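Long-range contacts in beta-agarase D (Zobellia galactanivorans, PDB 4ASM), which cleaves the beta-1,4-linkages of agarose at random with retention of anomeric configuration, through the family GH16 catalytic domain described here: residues Y8-V13 against S32-Y37; V133-R138 against D354-Y359. All coordinates share one frame; numbering follows the deposited sequence.

Contact 1: Y8-V13 against S32-Y37; sequences YDWDNV and SDDFNY. With CA (calcium ion), chain B.
D9 and N36 reach tip to tip beside a calcium ion that both of them bind. D9 OD2 lies 2.3 Å from the ion and N36 OD1 2.5 Å, while D34 contributes its backbone O at 2.4 Å rather than its carboxylate. The two flat ends, turned 50° apart, are also joined directly: N36 ND2 donates to D9 OD1 (3.0 Å), meeting it from above the carboxylate plane, and more weakly to D9 OD2. The amide is thus held at both heads, OD1 on the metal and ND2 on the carboxylate, which fixes its rotation. The carboxylate of D34 turns to the backbone instead. With CG lodged between its own backbone N and carbonyl carbon (chi1 60°), its OD2 takes the N-H of D9 on the anti lone pair at 2.9 Å. OD2 also stands 3.7 Å from D9 OD1, a like-charge approach that the calcium probably offsets.

Beyond the polar centre, the six-membered ring of W10 fits against the other loop. Its CZ3 lies 3.6 Å from D34 CB, its CH2 touches S32 CB, and the backbone carbonyl carbon of D33 sits at the ring edge. Y8 CB lies over one face of the indole, toward its rim, and L27 of strand 24-27 packs against it too. S32 OG is hydrogen-bonded to Q28 O. The calcium site joins the loops holding D9, D34, N36 and G89 to D354 of strand 350-362, and so ties the N-terminal segment to the beta-jelly-roll sandwich of the GH16 domain.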
loop_
_atom_site.group_PDB
_atom_site.type_symbol
_atom_site.label_atom_id
_atom_site.label_comp_id
_atom_site.label_asym_id
_atom_site.label_seq_id
_atom_site.Cartn_x
_atom_site.Cartn_y
_atom_site.Cartn_z
ATOM N N TYR A 8 -20.889 4.768 13.265
ATOM C CA TYR A 8 -19.482 4.494 12.956
ATOM C C TYR A 8 -18.714 5.795 12.903
ATOM O O TYR A 8 -19.298 6.845 12.610
ATOM C CB TYR A 8 -19.351 3.829 11.596
ATOM C CG TYR A 8 -20.109 2.538 11.436
ATOM C CD1 TYR A 8 -19.602 1.351 11.938
ATOM C CD2 TYR A 8 -21.325 2.508 10.759
ATOM C CE1 TYR A 8 -20.292 0.163 11.777
ATOM C CE2 TYR A 8 -22.027 1.318 10.595
ATOM C CZ TYR A 8 -21.493 0.156 11.104
ATOM O OH TYR A 8 -22.189 -1.027 10.964
ATOM N N ASP A 9 -17.403 5.713 13.139
ATOM C CA ASP A 9 -16.536 6.897 13.110
ATOM C C ASP A 9 -16.627 7.694 11.818
ATOM O O ASP A 9 -16.406 8.920 11.832
ATOM C CB ASP A 9 -15.069 6.500 13.311
ATOM C CG ASP A 9 -14.752 6.081 14.733
ATOM O OD1 ASP A 9 -15.566 6.330 15.656
ATOM O OD2 ASP A 9 -13.656 5.523 14.948
ATOM N N TRP A 10 -16.915 7.004 10.718
ATOM C CA TRP A 10 -16.911 7.598 9.385
ATOM C C TRP A 10 -18.286 8.095 8.971
ATOM O O TRP A 10 -18.485 8.499 7.828
ATOM C CB TRP A 10 -16.425 6.586 8.333
ATOM C CG TRP A 10 -17.196 5.291 8.354
ATOM C CD1 TRP A 10 -18.476 5.078 7.902
ATOM C CD2 TRP A 10 -16.742 4.040 8.883
ATOM N NE1 TRP A 10 -18.831 3.766 8.098
ATOM C CE2 TRP A 10 -17.795 3.109 8.710
ATOM C CE3 TRP A 10 -15.535 3.603 9.462
ATOM C CZ2 TRP A 10 -17.676 1.768 9.090
ATOM C CZ3 TRP A 10 -15.436 2.265 9.864
ATOM C CH2 TRP A 10 -16.502 1.375 9.680
ATOM N N ASP A 11 -19.269 8.035 9.872
ATOM C CA ASP A 11 -20.631 8.358 9.462
ATOM C C ASP A 11 -20.746 9.737 8.798
ATOM O O ASP A 11 -21.491 9.890 7.841
ATOM C CB ASP A 11 -21.586 8.274 10.646
ATOM C CG ASP A 11 -22.008 6.849 10.968
ATOM O OD1 ASP A 11 -21.768 5.926 10.160
ATOM O OD2 ASP A 11 -22.591 6.664 12.052
ATOM N N ASN A 12 -19.993 10.707 9.314
ATOM C CA ASN A 12 -20.063 12.096 8.834
ATOM C C ASN A 12 -19.156 12.400 7.639
ATOM O O ASN A 12 -19.085 13.544 7.174
ATOM C CB ASN A 12 -19.742 13.075 9.980
ATOM C CG ASN A 12 -20.661 12.895 11.189
ATOM O OD1 ASN A 12 -21.819 12.481 11.057
ATOM N ND2 ASN A 12 -20.135 13.209 12.372
ATOM N N VAL A 13 -18.468 11.375 7.142
ATOM C CA VAL A 13 -17.418 11.575 6.148
ATOM C C VAL A 13 -17.889 11.149 4.772
ATOM O O VAL A 13 -18.168 9.973 4.541
ATOM C CB VAL A 13 -16.167 10.751 6.516
ATOM C CG1 VAL A 13 -15.025 11.047 5.536
ATOM C CG2 VAL A 13 -15.729 11.000 7.967
ATOM N N SER A 32 -15.449 -3.876 7.415
ATOM C CA SER A 32 -15.144 -2.550 7.952
ATOM C C SER A 32 -14.894 -2.578 9.453
ATOM O O SER A 32 -15.418 -3.430 10.165
ATOM C CB SER A 32 -16.268 -1.582 7.597
ATOM O OG SER A 32 -16.435 -1.543 6.193
ATOM N N ASP A 33 -14.093 -1.638 9.936
ATOM C CA ASP A 33 -13.733 -1.617 11.341
ATOM C C ASP A 33 -13.342 -0.196 11.761
ATOM O O ASP A 33 -12.421 0.399 11.176
ATOM C CB ASP A 33 -12.558 -2.577 11.596
ATOM C CG ASP A 33 -12.408 -2.953 13.055
ATOM O OD1 ASP A 33 -13.008 -2.247 13.915
ATOM O OD2 ASP A 33 -11.696 -3.934 13.335
ATOM N N ASP A 34 -14.023 0.360 12.760
ATOM C CA ASP A 34 -13.574 1.636 13.317
ATOM C C ASP A 34 -12.749 1.534 14.608
ATOM O O ASP A 34 -12.478 2.558 15.257
ATOM C CB ASP A 34 -14.683 2.723 13.383
ATOM C CG ASP A 34 -15.873 2.336 14.238
ATOM O OD1 ASP A 34 -15.881 1.224 14.813
ATOM O OD2 ASP A 34 -16.815 3.178 14.302
ATOM N N PHE A 35 -12.332 0.308 14.957
ATOM C CA PHE A 35 -11.263 0.058 15.943
ATOM C C PHE A 35 -11.473 0.717 17.309
ATOM O O PHE A 35 -10.528 1.237 17.893
ATOM C CB PHE A 35 -9.898 0.511 15.385
ATOM C CG PHE A 35 -9.449 -0.258 14.161
ATOM C CD1 PHE A 35 -9.232 -1.625 14.247
ATOM C CD2 PHE A 35 -9.192 0.388 12.941
ATOM C CE1 PHE A 35 -8.798 -2.354 13.144
ATOM C CE2 PHE A 35 -8.747 -0.339 11.831
ATOM C CZ PHE A 35 -8.557 -1.699 11.928
ATOM N N ASN A 36 -12.694 0.638 17.844
ATOM C CA ASN A 36 -12.989 1.354 19.097
ATOM C C ASN A 36 -13.042 0.452 20.336
ATOM O O ASN A 36 -13.298 0.908 21.465
ATOM C CB ASN A 36 -14.219 2.237 18.907
ATOM C CG ASN A 36 -13.950 3.379 17.926
ATOM O OD1 ASN A 36 -12.787 3.801 17.750
ATOM N ND2 ASN A 36 -14.994 3.861 17.269
ATOM N N TYR A 37 -12.696 -0.802 20.110
ATOM C CA TYR A 37 -12.685 -1.844 21.116
ATOM C C TYR A 37 -11.271 -2.044 21.642
ATOM O O TYR A 37 -10.327 -1.354 21.217
ATOM C CB TYR A 37 -13.237 -3.135 20.492
ATOM C CG TYR A 37 -12.548 -3.563 19.198
ATOM C CD1 TYR A 37 -12.959 -3.050 17.962
ATOM C CD2 TYR A 37 -11.495 -4.470 19.224
ATOM C CE1 TYR A 37 -12.318 -3.444 16.778
ATOM C CE2 TYR A 37 -10.845 -4.847 18.062
ATOM C CZ TYR A 37 -11.278 -4.342 16.850
ATOM O OH TYR A 37 -10.628 -4.742 15.694
HETATM CA CA CA B . -11.640 4.715 15.740
HETATM O O HOH W 1 -11.716 6.471 17.412
#

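Contact 2: V133-R138 against D354-Y359; sequences VFVEAR and DWIRVY. With CA (calcium ion), chain B.
A classic beta bulge, with D354 and W355 both facing R138, interrupts the antiparallel pairing of strands 133-140 and 350-362 in the GH16 beta-sandwich, and the bulged D354 is a calcium ligand. Its OD1 (2.4 Å) and backbone O bind the ion, while OD2 takes R138 NH1 at 2.8 Å in a salt bridge whose planes stand 73° apart. F134 exchanges two backbone hydrogen bonds with Y359, and E136 two with R357.

On the face shared by these residues, E136 and R357 lie side by side with nearly coplanar end groups. E136 OE1 alone receives both R357 NE (2.8 Å) and NH2 (2.7 Å), side-on; E136 OE2 pairs with R222. R138 CB makes a CH-pi contact over the face of the five-membered ring of W355, 3.7 Å from its centroid, while the indole edge meets E136 OE1, 3.7 Å from CH2. An alanine in place of W355 would probably open a gap against the R138 chain and take away the face on which R138 CB rests. V135, A137, I356 and V358 line the other, apolar face. Buried E136 is therefore matched by two arginines, and R138 probably steadies the carboxylate that D354 offers to calcium.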
loop_
_atom_site.group_PDB
_atom_site.type_symbol
_atom_site.label_atom_id
_atom_site.label_comp_id
_atom_site.label_asym_id
_atom_site.label_seq_id
_atom_site.Cartn_x
_atom_site.Cartn_y
_atom_site.Cartn_z
ATOM N N VAL A 133 -15.152 -2.273 -5.635
ATOM C CA VAL A 133 -15.039 -2.078 -4.193
ATOM C C VAL A 133 -14.204 -0.831 -3.917
ATOM O O VAL A 133 -13.214 -0.576 -4.617
ATOM C CB VAL A 133 -14.435 -3.327 -3.484
ATOM C CG1 VAL A 133 -12.991 -3.564 -3.904
ATOM C CG2 VAL A 133 -14.580 -3.233 -1.967
ATOM N N PHE A 134 -14.618 -0.084 -2.902
ATOM C CA PHE A 134 -13.872 1.081 -2.414
ATOM C C PHE A 134 -13.409 0.843 -0.979
ATOM O O PHE A 134 -14.212 0.470 -0.114
ATOM C CB PHE A 134 -14.759 2.334 -2.499
ATOM C CG PHE A 134 -14.150 3.564 -1.887
ATOM C CD1 PHE A 134 -13.047 4.172 -2.473
ATOM C CD2 PHE A 134 -14.698 4.110 -0.728
ATOM C CE1 PHE A 134 -12.485 5.308 -1.890
ATOM C CE2 PHE A 134 -14.144 5.247 -0.134
ATOM C CZ PHE A 134 -13.027 5.840 -0.728
ATOM N N VAL A 135 -12.109 1.016 -0.745
ATOM C CA VAL A 135 -11.524 0.790 0.583
ATOM C C VAL A 135 -10.833 2.076 0.990
ATOM O O VAL A 135 -9.999 2.576 0.245
ATOM C CB VAL A 135 -10.481 -0.380 0.562
ATOM C CG1 VAL A 135 -9.960 -0.679 1.974
ATOM C CG2 VAL A 135 -11.104 -1.650 -0.048
ATOM N N GLU A 136 -11.164 2.592 2.167
ATOM C CA GLU A 136 -10.557 3.843 2.634
ATOM C C GLU A 136 -10.248 3.785 4.123
ATOM O O GLU A 136 -11.057 3.261 4.900
ATOM C CB GLU A 136 -11.504 5.031 2.353
ATOM C CG GLU A 136 -10.932 6.406 2.696
ATOM C CD GLU A 136 -11.955 7.508 2.643
ATOM O OE1 GLU A 136 -13.120 7.259 3.011
ATOM O OE2 GLU A 136 -11.595 8.636 2.243
ATOM N N ALA A 137 -9.104 4.343 4.526
ATOM C CA ALA A 137 -8.710 4.378 5.929
ATOM C C ALA A 137 -8.370 5.778 6.388
ATOM O O ALA A 137 -7.901 6.600 5.593
ATOM C CB ALA A 137 -7.519 3.454 6.183
ATOM N N ARG A 138 -8.614 6.043 7.672
ATOM C CA ARG A 138 -8.107 7.253 8.302
ATOM C C ARG A 138 -6.937 6.808 9.158
ATOM O O ARG A 138 -7.084 5.974 10.053
ATOM C CB ARG A 138 -9.176 7.957 9.138
ATOM C CG ARG A 138 -8.677 9.251 9.752
ATOM C CD ARG A 138 -9.851 10.051 10.360
ATOM N NE ARG A 138 -9.373 11.363 10.817
ATOM C CZ ARG A 138 -8.975 11.638 12.057
ATOM N NH1 ARG A 138 -8.994 10.704 12.997
ATOM N NH2 ARG A 138 -8.530 12.859 12.351
ATOM N N ASP A 354 -7.369 4.931 12.669
ATOM C CA ASP A 354 -8.615 5.260 13.350
ATOM C C ASP A 354 -9.755 4.378 12.855
ATOM O O ASP A 354 -10.576 3.897 13.650
ATOM C CB ASP A 354 -8.894 6.740 13.095
ATOM C CG ASP A 354 -10.108 7.283 13.848
ATOM O OD1 ASP A 354 -10.640 6.621 14.777
ATOM O OD2 ASP A 354 -10.520 8.403 13.504
ATOM N N TRP A 355 -9.799 4.164 11.544
ATOM C CA TRP A 355 -10.835 3.343 10.940
ATOM C C TRP A 355 -10.469 2.951 9.524
ATOM O O TRP A 355 -9.666 3.613 8.870
ATOM C CB TRP A 355 -12.194 4.045 10.959
ATOM C CG TRP A 355 -12.298 5.454 10.410
ATOM C CD1 TRP A 355 -12.426 6.590 11.160
ATOM C CD2 TRP A 355 -12.411 5.877 9.027
ATOM N NE1 TRP A 355 -12.574 7.687 10.345
ATOM C CE2 TRP A 355 -12.564 7.284 9.038
ATOM C CE3 TRP A 355 -12.355 5.214 7.789
ATOM C CZ2 TRP A 355 -12.686 8.041 7.860
ATOM C CZ3 TRP A 355 -12.473 5.969 6.614
ATOM C CH2 TRP A 355 -12.649 7.373 6.664
ATOM N N ILE A 356 -11.065 1.856 9.069
ATOM C CA ILE A 356 -11.015 1.446 7.682
ATOM C C ILE A 356 -12.418 1.007 7.277
ATOM O O ILE A 356 -13.056 0.198 7.966
ATOM C CB ILE A 356 -9.928 0.353 7.440
ATOM C CG1 ILE A 356 -9.774 0.038 5.943
ATOM C CG2 ILE A 356 -10.195 -0.897 8.297
ATOM C CD1 ILE A 356 -8.561 -0.816 5.649
ATOM N N ARG A 357 -12.899 1.565 6.172
ATOM C CA ARG A 357 -14.246 1.269 5.702
ATOM C C ARG A 357 -14.195 0.716 4.286
ATOM O O ARG A 357 -13.322 1.085 3.484
ATOM C CB ARG A 357 -15.130 2.526 5.773
ATOM C CG ARG A 357 -14.739 3.663 4.855
ATOM C CD ARG A 357 -15.602 4.886 5.172
ATOM N NE ARG A 357 -15.231 6.056 4.389
ATOM C CZ ARG A 357 -16.008 7.125 4.254
ATOM N NH1 ARG A 357 -17.217 7.154 4.825
ATOM N NH2 ARG A 357 -15.564 8.170 3.574
ATOM N N VAL A 358 -15.149 -0.159 3.983
ATOM C CA VAL A 358 -15.194 -0.859 2.712
ATOM C C VAL A 358 -16.620 -0.744 2.200
ATOM O O VAL A 358 -17.562 -1.060 2.939
ATOM C CB VAL A 358 -14.823 -2.340 2.898
ATOM C CG1 VAL A 358 -14.925 -3.083 1.582
ATOM C CG2 VAL A 358 -13.419 -2.471 3.490
ATOM N N TYR A 359 -16.778 -0.282 0.954
ATOM C CA TYR A 359 -18.096 -0.190 0.307
ATOM C C TYR A 359 -18.094 -0.873 -1.052
ATOM O O TYR A 359 -17.052 -1.003 -1.706
ATOM C CB TYR A 359 -18.486 1.268 0.071
ATOM C CG TYR A 359 -18.637 2.127 1.295
ATOM C CD1 TYR A 359 -19.867 2.247 1.963
ATOM C CD2 TYR A 359 -17.560 2.878 1.770
ATOM C CE1 TYR A 359 -19.988 3.068 3.097
ATOM C CE2 TYR A 359 -17.673 3.692 2.871
ATOM C CZ TYR A 359 -18.890 3.795 3.542
ATOM O OH TYR A 359 -18.970 4.626 4.638
HETATM CA CA CA B . -11.640 4.715 15.740
HETATM O O HOH W 1 -11.716 6.471 17.412
#

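Overall arrangement
Contacts 1 and 2 share the calcium ion and its water 1: contact 1 supplies D9, D34 and N36, contact 2 supplies D354, and G89 adds its backbone O. Their centres lie 9 Å apart. Segment 32-37 meets the edge of strand 354-359 turned away from 133-138, where D33 N probably hydrogen-bonds I356 O (2.9 Å) and S32 OG probably bonds V358 N (2.9 Å). Segment 8-13 packs on the same strand through D9 CB at W355 CD1 (3.4 Å) and W10 CD1 at Y359 OH (3.3 Å), and V13 O accepts from R357 NH1. G89, itself a ligand, and N90, close to D354, belong to a stretch that probably binds substrate.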